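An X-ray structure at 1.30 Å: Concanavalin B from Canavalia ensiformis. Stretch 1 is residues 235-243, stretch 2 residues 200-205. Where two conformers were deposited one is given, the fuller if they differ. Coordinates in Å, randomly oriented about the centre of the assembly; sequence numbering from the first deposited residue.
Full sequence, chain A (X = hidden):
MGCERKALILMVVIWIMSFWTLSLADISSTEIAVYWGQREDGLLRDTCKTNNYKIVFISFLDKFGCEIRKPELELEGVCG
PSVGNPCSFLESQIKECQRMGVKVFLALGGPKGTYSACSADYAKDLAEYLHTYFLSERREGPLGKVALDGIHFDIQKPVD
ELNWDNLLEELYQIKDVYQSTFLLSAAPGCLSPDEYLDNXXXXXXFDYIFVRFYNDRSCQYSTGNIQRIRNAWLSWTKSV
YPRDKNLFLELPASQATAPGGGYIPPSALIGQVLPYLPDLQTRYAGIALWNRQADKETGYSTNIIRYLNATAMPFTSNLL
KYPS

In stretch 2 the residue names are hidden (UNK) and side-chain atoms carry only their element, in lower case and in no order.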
# COMPACT_ATOMS: atom_id res chain seq x y z
N SER A 235 -10.86 -16.67 1.53
CA SER A 235 -9.57 -17.30 1.80
C SER A 235 -8.66 -16.40 2.61
O SER A 235 -7.98 -16.85 3.55
CB SER A 235 -8.92 -17.69 0.49
OG SER A 235 -9.71 -18.60 -0.25
N TRP A 236 -8.61 -15.12 2.26
CA TRP A 236 -7.77 -14.16 2.97
C TRP A 236 -8.26 -13.94 4.40
O TRP A 236 -7.43 -13.74 5.31
CB TRP A 236 -7.66 -12.84 2.18
CG TRP A 236 -6.67 -13.00 1.09
CD1 TRP A 236 -6.91 -13.28 -0.21
CD2 TRP A 236 -5.24 -12.99 1.23
NE1 TRP A 236 -5.74 -13.42 -0.89
CE2 TRP A 236 -4.69 -13.25 -0.02
CE3 TRP A 236 -4.39 -12.77 2.31
CZ2 TRP A 236 -3.33 -13.31 -0.25
CZ3 TRP A 236 -3.03 -12.84 2.09
CH2 TRP A 236 -2.52 -13.11 0.83
N THR A 237 -9.58 -13.96 4.64
CA THR A 237 -10.03 -13.81 6.01
C THR A 237 -9.52 -14.94 6.88
O THR A 237 -9.32 -14.77 8.07
CB THR A 237 -11.55 -13.72 6.16
OG1 THR A 237 -12.19 -14.93 5.78
CG2 THR A 237 -12.11 -12.53 5.39
N LYS A 238 -9.33 -16.12 6.29
CA LYS A 238 -8.79 -17.24 7.07
C LYS A 238 -7.27 -17.20 7.21
O LYS A 238 -6.73 -17.68 8.21
CB LYS A 238 -9.15 -18.56 6.44
CG LYS A 238 -10.62 -18.73 6.24
CD LYS A 238 -11.40 -18.37 7.47
CE LYS A 238 -12.84 -18.77 7.26
NZ LYS A 238 -13.70 -18.41 8.43
N SER A 239 -6.64 -16.74 6.38
CA SER A 239 -5.14 -16.67 6.19
C SER A 239 -4.61 -15.49 7.14
O SER A 239 -3.47 -15.56 7.61
CB SER A 239 -4.79 -16.39 4.71
OG SER A 239 -4.50 -17.57 3.96
N VAL A 240 -5.28 -14.45 7.26
CA VAL A 240 -4.76 -13.29 7.94
C VAL A 240 -5.30 -13.22 9.36
O VAL A 240 -6.52 -13.09 9.58
CB VAL A 240 -5.11 -11.98 7.21
CG1 VAL A 240 -4.69 -10.76 8.04
CG2 VAL A 240 -4.48 -11.96 5.83
N TYR A 241 -4.37 -13.32 10.31
CA TYR A 241 -4.64 -13.09 11.70
C TYR A 241 -3.92 -11.81 12.10
O TYR A 241 -2.88 -11.49 11.51
CB TYR A 241 -4.07 -14.22 12.55
CG TYR A 241 -4.64 -15.59 12.28
CD1 TYR A 241 -4.15 -16.39 11.24
CD2 TYR A 241 -5.57 -16.17 13.13
CE1 TYR A 241 -4.65 -17.67 10.99
CE2 TYR A 241 -6.06 -17.47 12.91
CZ TYR A 241 -5.59 -18.21 11.84
OH TYR A 241 -6.10 -19.46 11.61
N PRO A 242 -4.40 -11.10 13.12
CA PRO A 242 -5.62 -11.38 13.88
C PRO A 242 -6.89 -11.05 13.12
O PRO A 242 -6.82 -10.46 12.02
CB PRO A 242 -5.47 -10.47 15.10
CG PRO A 242 -4.72 -9.30 14.57
CD PRO A 242 -3.76 -9.86 13.56
N ARG A 243 -8.03 -11.38 13.70
CA ARG A 243 -9.32 -11.19 13.04
C ARG A 243 -9.87 -9.78 13.31
O ARG A 243 -10.98 -9.58 13.79
CB ARG A 243 -10.32 -12.27 13.45
CG ARG A 243 -9.84 -13.73 13.32
CD ARG A 243 -9.12 -14.10 12.03
NE ARG A 243 -9.18 -15.54 11.78
CZ ARG A 243 -8.39 -16.21 10.95
NH1 ARG A 243 -7.44 -15.60 10.31
NH2 ARG A 243 -8.56 -17.51 10.76
N UNK A 200 5.92 -13.68 5.73
CA UNK A 200 5.76 -12.42 6.44
C UNK A 200 4.34 -12.28 7.00
O UNK A 200 4.15 -11.87 8.15
c UNK A 200 6.12 -11.26 5.53
N UNK A 201 3.34 -12.59 6.19
CA UNK A 201 1.97 -12.42 6.65
C UNK A 201 1.67 -13.35 7.83
O UNK A 201 0.96 -12.96 8.77
c UNK A 201 1.20 -11.43 4.53
c UNK A 201 0.46 -11.59 3.20
c UNK A 201 -0.44 -12.59 6.02
c UNK A 201 0.99 -12.58 5.50
N UNK A 202 2.26 -14.53 7.82
CA UNK A 202 2.03 -15.49 8.89
C UNK A 202 2.65 -15.06 10.22
O UNK A 202 2.29 -15.64 11.25
o UNK A 202 0.05 -18.42 8.93
c UNK A 202 2.52 -16.86 8.48
n UNK A 202 -0.78 -17.16 7.27
c UNK A 202 0.22 -17.74 7.93
c UNK A 202 1.63 -17.51 7.42
N UNK A 203 3.52 -14.04 10.23
CA UNK A 203 4.03 -13.51 11.52
C UNK A 203 2.95 -12.76 12.31
O UNK A 203 3.14 -12.49 13.50
o UNK A 203 4.70 -11.30 10.74
c UNK A 203 5.18 -12.50 11.33
c UNK A 203 6.36 -13.08 10.57
N UNK A 204 1.88 -12.35 11.64
CA UNK A 204 0.82 -11.55 12.25
C UNK A 204 1.25 -10.14 12.61
O UNK A 204 0.51 -9.43 13.30
n UNK A 204 -2.43 -16.30 15.66
c UNK A 204 -0.21 -13.68 13.09
n UNK A 204 -1.25 -15.75 13.80
c UNK A 204 0.17 -12.26 13.44
c UNK A 204 -1.91 -16.64 14.51
c UNK A 204 -0.96 -14.38 14.20
n UNK A 204 -2.03 -17.87 14.05
N UNK A 205 2.40 -9.69 12.09
CA UNK A 205 2.87 -8.35 12.43
C UNK A 205 2.32 -7.25 11.57
O UNK A 205 2.39 -6.10 11.98
n UNK A 205 4.80 -9.30 14.52
n UNK A 205 6.71 -10.22 14.26
c UNK A 205 4.39 -8.19 12.33
c UNK A 205 6.38 -9.64 13.06
c UNK A 205 5.71 -10.05 15.10
c UNK A 205 5.19 -9.03 13.24
O HOH W 1 -1.65 -14.18 9.43

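Position 200 carries a single side-chain carbon, CB, and touches nothing on stretch 1. One carbon and nothing more is alanine. Ala 200 is buried in the helix, where alanine is at home.

Position 201 has four carbons, forked at the first, with one arm two carbons long. Its CA-to-CB bond points toward stretch 1. The far carbon of the longer arm lies 3.9 Å from CZ3 of Trp 236, at the edge of the indole and near its plane, while the shorter arm's carbon lies 4.1 Å from CG2 of Val 240. That β-branched pattern, all carbon, is isoleucine. A branched apolar side chain suits this buried place, where both neighbours of Ile 201 offer hydrocarbon.

Position 202 shows three carbons in an unbranched chain, the third bearing one oxygen and one nitrogen. Although CB points away from stretch 1, the chain folds back, chi1 and chi2 both m, and its nitrogen comes 3.1 Å from the backbone O of Ser 239. The terminal amide makes this glutamine, and NE2 of Gln 202 donates a weak hydrogen bond to that O. A long, flexible side chain with an N-H donor can turn back to a carbonyl while remaining exposed.

At position 203, one carbon carries an oxygen and a second carbon, and nothing on stretch 1 is touched: threonine. Its hydroxyl serves its own chain instead. OG1 of Thr 203 donates to O of Ala 200 at 2.7 Å and accepts from the backbone N of position 205 at 3.1 Å, tying together the turn that follows the helix.

Position 204 has three carbons, a nitrogen, then a carbon bearing two further nitrogens. The extended chain reaches Tyr 241, its in-chain nitrogen 3.4 Å from CB of Tyr 241. This is arginine. Arg 204 is the first residue after the helix to leave helical phi/psi, with positive phi. Its flat, charged guanidinium suits stacking on the phenol ring, planes 12° apart, with CZ of Arg 204 4.0 Å from the centroid of the Tyr 241 ring, a cation-pi contact.

Position 205 has one carbon leading to a five-membered ring of three carbons and two nitrogens, pointing away from stretch 1 and touching nothing there: histidine. At this partly exposed site the imidazole of His 205 supplies NE2 for a hydrogen bond elsewhere in the structure.

The contact thus joins a buried apolar patch around Ile 201 to a more exposed stack of Arg 204 on Tyr 241. Between the backbones, the oxygen of water 1 lies 3.0 Å from O of Ile 201 and 2.9 Å from O of Ser 239, and accepts from N of Tyr 241 at 3.0 Å.

Stretch 2 200-205: AIQTRH
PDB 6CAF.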